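Local coordinates for protein halohydrin epoxidase A (Corynebacterium sp., PDB 4Z9F) that probably catalyses the reversible conversion of vicinal halohydrins to epoxides with release of hydrogen halide, on a Rossmann-type scaffold related to short-chain dehydrogenases/reductases, at residues 220-223 against 227-230; 173-178 against 214-219. The protein carries 1 engineered substitution. One frame throughout, in Å; residues are numbered along the deposited sequence.

Contact 1. Residues 220-223 against 227-230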
ATOM      1  N   ILE C 220       4.020 -12.561 -18.815  1.00 20.08           N
ATOM      2  CA  ILE C 220       4.958 -13.571 -18.335  1.00 18.21           C
ATOM      3  C   ILE C 220       6.206 -13.623 -19.216  1.00 21.47           C
ATOM      4  O   ILE C 220       7.330 -13.715 -18.709  1.00 20.34           O
ATOM      5  CB  ILE C 220       4.251 -14.938 -18.239  1.00 23.30           C
ATOM      6  CG1 ILE C 220       3.357 -14.979 -16.993  1.00 21.62           C
ATOM      7  CG2 ILE C 220       5.259 -16.080 -18.208  1.00 21.32           C
ATOM      8  CD1 ILE C 220       2.552 -16.263 -16.839  1.00 21.24           C
ATOM      9  N   THR C 221       6.041 -13.573 -20.540  1.00 20.77           N
ATOM     10  CA  THR C 221       7.228 -13.636 -21.389  1.00 20.79           C
ATOM     11  C   THR C 221       8.001 -12.322 -21.369  1.00 23.06           C
ATOM     12  O   THR C 221       9.227 -12.323 -21.549  1.00 19.87           O
ATOM     13  CB  THR C 221       6.870 -14.025 -22.830  1.00 23.84           C
ATOM     14  OG1 THR C 221       5.955 -13.080 -23.398  1.00 26.94           O
ATOM     15  CG2 THR C 221       6.265 -15.425 -22.878  1.00 23.74           C
ATOM     16  N   PHE C 222       7.315 -11.192 -21.147  1.00 19.42           N
ATOM     17  CA  PHE C 222       8.027  -9.936 -20.946  1.00 18.81           C
ATOM     18  C   PHE C 222       8.879  -9.990 -19.687  1.00 17.35           C
ATOM     19  O   PHE C 222      10.042  -9.567 -19.699  1.00 20.49           O
ATOM     20  CB  PHE C 222       7.043  -8.765 -20.873  1.00 19.78           C
ATOM     21  CG  PHE C 222       7.702  -7.446 -20.568  1.00 18.97           C
ATOM     22  CD1 PHE C 222       8.430  -6.786 -21.540  1.00 24.46           C
ATOM     23  CD2 PHE C 222       7.580  -6.869 -19.319  1.00 21.74           C
ATOM     24  CE1 PHE C 222       9.029  -5.574 -21.284  1.00 22.24           C
ATOM     25  CE2 PHE C 222       8.194  -5.633 -19.048  1.00 24.80           C
ATOM     26  CZ  PHE C 222       8.915  -5.001 -20.037  1.00 21.39           C
ATOM     27  N   LEU C 223       8.329 -10.534 -18.592  1.00 20.75           N
ATOM     28  CA  LEU C 223       9.134 -10.694 -17.384  1.00 17.23           C
ATOM     29  C   LEU C 223      10.275 -11.681 -17.616  1.00 21.07           C
ATOM     30  O   LEU C 223      11.425 -11.397 -17.267  1.00 19.72           O
ATOM     31  CB  LEU C 223       8.264 -11.135 -16.205  1.00 17.89           C
ATOM     32  CG  LEU C 223       7.229 -10.087 -15.749  1.00 16.13           C
ATOM     33  CD1 LEU C 223       6.394 -10.592 -14.585  1.00 17.26           C
ATOM     34  CD2 LEU C 223       7.891  -8.747 -15.383  1.00 18.29           C
ATOM     35  N   ARG C 227      14.296  -7.975 -19.946  1.00 21.66           N
ATOM     36  CA  ARG C 227      14.594  -6.712 -20.614  1.00 19.67           C
ATOM     37  C   ARG C 227      14.291  -5.498 -19.743  1.00 18.51           C
ATOM     38  O   ARG C 227      14.844  -4.426 -20.004  1.00 19.10           O
ATOM     39  CB  ARG C 227      13.821  -6.603 -21.932  1.00 20.93           C
ATOM     40  CG  ARG C 227      14.255  -7.638 -22.978  1.00 22.00           C
ATOM     41  CD  ARG C 227      13.865  -7.214 -24.393  1.00 27.55           C
ATOM     42  NE  ARG C 227      12.433  -7.006 -24.507  1.00 33.25           N
ATOM     43  CZ  ARG C 227      11.855  -5.868 -24.871  1.00 28.19           C
ATOM     44  NH1 ARG C 227      12.583  -4.804 -25.201  1.00 28.43           N
ATOM     45  NH2 ARG C 227      10.534  -5.804 -24.924  1.00 33.17           N
ATOM     46  N   ALA C 228      13.419  -5.636 -18.739  1.00 20.40           N
ATOM     47  CA  ALA C 228      13.114  -4.539 -17.824  1.00 20.80           C
ATOM     48  C   ALA C 228      13.433  -4.962 -16.399  1.00 20.45           C
ATOM     49  O   ALA C 228      12.635  -4.753 -15.483  1.00 21.18           O
ATOM     50  CB  ALA C 228      11.649  -4.108 -17.943  1.00 19.14           C
ATOM     51  N   ALA C 229      14.614  -5.537 -16.200  1.00 17.98           N
ATOM     52  CA  ALA C 229      15.058  -6.057 -14.909  1.00 16.73           C
ATOM     53  C   ALA C 229      14.793  -5.140 -13.710  1.00 17.25           C
ATOM     54  O   ALA C 229      14.493  -5.656 -12.630  1.00 17.82           O
ATOM     55  CB  ALA C 229      16.553  -6.381 -14.971  1.00 20.46           C
ATOM     56  N   PRO C 230      14.889  -3.808 -13.821  1.00 19.89           N
ATOM     57  CA  PRO C 230      14.702  -2.972 -12.619  1.00 17.23           C
ATOM     58  C   PRO C 230      13.303  -3.012 -12.002  1.00 18.38           C
ATOM     59  O   PRO C 230      13.121  -2.424 -10.926  1.00 19.14           O
ATOM     60  CB  PRO C 230      15.034  -1.562 -13.118  1.00 18.51           C
ATOM     61  CG  PRO C 230      15.994  -1.789 -14.249  1.00 21.47           C
ATOM     62  CD  PRO C 230      15.423  -2.996 -14.936  1.00 19.52           C
TER
HETATM   63  O   HOH W   1      11.802  -8.025 -18.125  1.00 22.94           O

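Contact 2. Residues 173-178 against 214-219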
ATOM      1  N   TYR C 173       9.072 -12.010  -9.024  1.00 16.84           N
ATOM      2  CA  TYR C 173       7.910 -11.159  -9.278  1.00 19.01           C
ATOM      3  C   TYR C 173       6.660 -11.882  -8.801  1.00 20.23           C
ATOM      4  O   TYR C 173       6.621 -13.112  -8.733  1.00 19.41           O
ATOM      5  CB  TYR C 173       7.713 -10.813 -10.761  1.00 16.40           C
ATOM      6  CG  TYR C 173       8.940 -10.366 -11.521  1.00 20.43           C
ATOM      7  CD1 TYR C 173       9.214  -9.010 -11.700  1.00 19.09           C
ATOM      8  CD2 TYR C 173       9.818 -11.295 -12.072  1.00 20.20           C
ATOM      9  CE1 TYR C 173      10.330  -8.593 -12.392  1.00 19.64           C
ATOM     10  CE2 TYR C 173      10.932 -10.890 -12.774  1.00 20.11           C
ATOM     11  CZ  TYR C 173      11.188  -9.538 -12.925  1.00 22.18           C
ATOM     12  OH  TYR C 173      12.295  -9.124 -13.630  1.00 25.73           O
ATOM     13  N   ALA C 174       5.626 -11.106  -8.490  1.00 16.75           N
ATOM     14  CA  ALA C 174       4.315 -11.659  -8.189  1.00 18.23           C
ATOM     15  C   ALA C 174       3.289 -11.055  -9.135  1.00 19.44           C
ATOM     16  O   ALA C 174       3.318  -9.855  -9.416  1.00 19.33           O
ATOM     17  CB  ALA C 174       3.910 -11.408  -6.732  1.00 18.26           C
ATOM     18  N   ILE C 175       2.409 -11.897  -9.659  1.00 18.07           N
ATOM     19  CA  ILE C 175       1.281 -11.446 -10.457  1.00 18.50           C
ATOM     20  C   ILE C 175       0.015 -11.756  -9.677  1.00 18.50           C
ATOM     21  O   ILE C 175      -0.133 -12.861  -9.132  1.00 19.67           O
ATOM     22  CB  ILE C 175       1.265 -12.102 -11.847  1.00 23.46           C
ATOM     23  CG1 ILE C 175       2.582 -11.822 -12.568  1.00 17.87           C
ATOM     24  CG2 ILE C 175       0.079 -11.583 -12.660  1.00 14.67           C
ATOM     25  CD1 ILE C 175       2.720 -12.505 -13.918  1.00 21.61           C
ATOM     26  N   GLY C 176      -0.876 -10.764  -9.583  1.00 18.92           N
ATOM     27  CA  GLY C 176      -2.105 -10.902  -8.838  1.00 19.84           C
ATOM     28  C   GLY C 176      -3.317 -10.764  -9.736  1.00 17.08           C
ATOM     29  O   GLY C 176      -3.846  -9.664  -9.952  1.00 19.35           O
ATOM     30  N   PRO C 177      -3.777 -11.884 -10.288  1.00 19.47           N
ATOM     31  CA  PRO C 177      -4.894 -11.836 -11.237  1.00 19.19           C
ATOM     32  C   PRO C 177      -6.246 -11.762 -10.544  1.00 18.37           C
ATOM     33  O   PRO C 177      -6.430 -12.233  -9.421  1.00 16.63           O
ATOM     34  CB  PRO C 177      -4.767 -13.156 -12.020  1.00 22.18           C
ATOM     35  CG  PRO C 177      -3.483 -13.816 -11.535  1.00 22.52           C
ATOM     36  CD  PRO C 177      -3.208 -13.238 -10.174  1.00 17.68           C
ATOM     37  N   ASN C 178      -7.194 -11.160 -11.263  1.00 17.94           N
ATOM     38  CA  ASN C 178      -8.632 -11.265 -11.025  1.00 20.05           C
ATOM     39  C   ASN C 178      -9.308 -10.958 -12.355  1.00 17.07           C
ATOM     40  O   ASN C 178      -8.735 -10.284 -13.214  1.00 16.56           O
ATOM     41  CB  ASN C 178      -9.121 -10.306  -9.921  1.00 18.99           C
ATOM     42  CG  ASN C 178     -10.456 -10.744  -9.300  1.00 24.26           C
ATOM     43  OD1 ASN C 178     -11.039 -11.771  -9.681  1.00 23.53           O
ATOM     44  ND2 ASN C 178     -10.946  -9.959  -8.334  1.00 28.94           N
ATOM     45  N   ASP C 214      -3.705 -14.740 -23.668  1.00 18.23           N
ATOM     46  CA  ASP C 214      -2.486 -14.272 -24.331  1.00 22.88           C
ATOM     47  C   ASP C 214      -1.951 -12.994 -23.705  1.00 23.24           C
ATOM     48  O   ASP C 214      -0.770 -12.670 -23.888  1.00 21.27           O
ATOM     49  CB  ASP C 214      -2.706 -14.060 -25.838  1.00 25.26           C
ATOM     50  CG  ASP C 214      -3.682 -12.922 -26.157  1.00 27.44           C
ATOM     51  OD1 ASP C 214      -3.250 -11.749 -26.225  1.00 27.25           O
ATOM     52  OD2 ASP C 214      -4.881 -13.205 -26.371  1.00 26.46           O
ATOM     53  N   GLU C 215      -2.790 -12.270 -22.966  1.00 20.40           N
ATOM     54  CA  GLU C 215      -2.326 -11.082 -22.268  1.00 18.60           C
ATOM     55  C   GLU C 215      -1.554 -11.461 -21.016  1.00 21.51           C
ATOM     56  O   GLU C 215      -0.541 -10.831 -20.700  1.00 23.47           O
ATOM     57  CB  GLU C 215      -3.511 -10.179 -21.925  1.00 18.76           C
ATOM     58  CG  GLU C 215      -4.190  -9.617 -23.151  1.00 19.07           C
ATOM     59  CD  GLU C 215      -5.397  -8.767 -22.824  1.00 18.68           C
ATOM     60  OE1 GLU C 215      -5.458  -7.615 -23.302  1.00 19.07           O
ATOM     61  OE2 GLU C 215      -6.281  -9.264 -22.106  1.00 18.65           O
ATOM     62  N   MET C 216      -2.038 -12.463 -20.282  1.00 15.93           N
ATOM     63  CA  MET C 216      -1.237 -13.040 -19.211  1.00 22.26           C
ATOM     64  C   MET C 216       0.041 -13.627 -19.779  1.00 23.63           C
ATOM     65  O   MET C 216       1.118 -13.498 -19.182  1.00 19.63           O
ATOM     66  CB  MET C 216      -2.035 -14.113 -18.468  1.00 18.12           C
ATOM     67  CG  MET C 216      -1.265 -14.856 -17.382  1.00 22.29           C
ATOM     68  SD  MET C 216      -0.699 -13.826 -16.005  1.00 21.89           S
ATOM     69  CE  MET C 216      -2.202 -13.685 -15.040  1.00 19.61           C
ATOM     70  N   GLY C 217      -0.060 -14.266 -20.943  1.00 17.56           N
ATOM     71  CA  GLY C 217       1.133 -14.807 -21.570  1.00 21.74           C
ATOM     72  C   GLY C 217       2.152 -13.735 -21.887  1.00 20.92           C
ATOM     73  O   GLY C 217       3.348 -13.914 -21.635  1.00 19.27           O
ATOM     74  N   ALA C 218       1.689 -12.599 -22.429  1.00 20.00           N
ATOM     75  CA  ALA C 218       2.594 -11.523 -22.817  1.00 21.66           C
ATOM     76  C   ALA C 218       3.308 -10.925 -21.611  1.00 20.40           C
ATOM     77  O   ALA C 218       4.497 -10.588 -21.695  1.00 19.38           O
ATOM     78  CB  ALA C 218       1.831 -10.439 -23.576  1.00 19.72           C
ATOM     79  N   LEU C 219       2.605 -10.775 -20.481  1.00 19.07           N
ATOM     80  CA  LEU C 219       3.257 -10.289 -19.266  1.00 17.43           C
ATOM     81  C   LEU C 219       4.335 -11.267 -18.802  1.00 20.65           C
ATOM     82  O   LEU C 219       5.456 -10.864 -18.469  1.00 19.64           O
ATOM     83  CB  LEU C 219       2.216 -10.066 -18.164  1.00 21.15           C
ATOM     84  CG  LEU C 219       2.750  -9.692 -16.784  1.00 20.84           C
ATOM     85  CD1 LEU C 219       3.503  -8.378 -16.859  1.00 19.42           C
ATOM     86  CD2 LEU C 219       1.625  -9.616 -15.740  1.00 18.36           C
TER

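Contact 1. Residues 220-223 against 227-230
Phe222 supplies the apolar side of this contact: its CZ lies 3.6 Å from the methyl CB of Ala228, and CE2 is the next ring atom at 3.9 Å. The methyl comes in obliquely to the ring. Phe222 CG stands anti to the backbone N (chi1 176°), which carries the ring off the helix toward residues 227-230.

The polar-aromatic part involves Arg227. Its NH2 sits 3.9 Å from Phe222 CE1, in the plane of the ring and at its edge, and the guanidinium is turned 83° from the ring. With the nitrogen at the edge, the geometry is not that of a cation-pi stack. A bend at chi3 (-58°) turns the end of the arginine toward the Phe222 ring.

These residues span the end of helix 213-224 and the connection leading to strand 235-238, the last strand of the parallel Rossmann sheet. The turn lies at a subunit interface, where the Phe222 ring stacks on Phe222 of the second subunit.

Backbone groups are joined through a water, with no direct hydrogen bond between the segments. The water donates to Phe222 O at 2.8 Å and accepts from Ala228 N at 2.9 Å. Ser225 OG, in the intervening turn, is hydrogen-bonded to both Phe222 O and Arg227 N, so two partners grip the Phe222 carbonyl oxygen.

Contact 2. Residues 173-178 against 214-219
Ile175 meets both Met216 and Leu219 from the middle of strand 173-177, where its side chain points at helix 214-219. Its CD1 and Leu219 CD2 approach tip to tip at 3.6 Å. Chi1 of -57° places CG1 beside the backbone N and CG2 anti to it, so the two branches divide the work: CD1 goes to the leucine, while CG2 touches Met216 CE at 3.9 Å and Leu219 CD2 at 4.0 Å. The isoleucine and methionine side chains run alongside one another in opposing senses, and Met216 SD is 4.1 Å from Ile175 CG2.

Two residues on, Pro177 meets the same methionine methyl with CG and, less closely, CB. Met216 CE is 3.7 Å from Pro177 CG and 4.0 Å from Pro177 CB. Met216 does not aim straight at the strand from its backbone; bends at chi2 (63°) and chi3 turn its end toward the strand, where CE reaches both Ile175 and Pro177. Phe238 of strand 235-238 and Phe180 also touch this methionine.

All four touching residues are buried, and the contact is wholly apolar, with no hydrogen bond between the segments. The segment axes come no closer than 11.5 Å and run at 165°, nearly antiparallel, a spacing filled by the side chains. Strand 170-177 lies between strands 127-132 and 235-238, and helix 213-224 leads into the latter. This is the helix-on-sheet layer of a parallel beta-alpha-beta crossover in a Rossmann fold, here joining the sixth and seventh strands.

Contact 1 and contact 2 use successive parts of helix 213-224, and their centres lie about 12 Å apart. Direct packing connects them: Leu223 CD2 is 3.9 Å from Tyr173 CE1, and Ile220 CG1 is 4.0 Å from Ile175 CD1. Residues 220-223 therefore extend the helix-on-strand packing of contact 2 toward the start of strand 170-177. Contact 2 packs the crossover helix on strand 170-177, and contact 1 follows in the chain, at the helix's end and the connection to strand 235-238. Both reach the second subunit; Pro230 and Arg227 of contact 1 pack on Glu215 and Ala218 of its helix, residues that belong to the helical segment of contact 2.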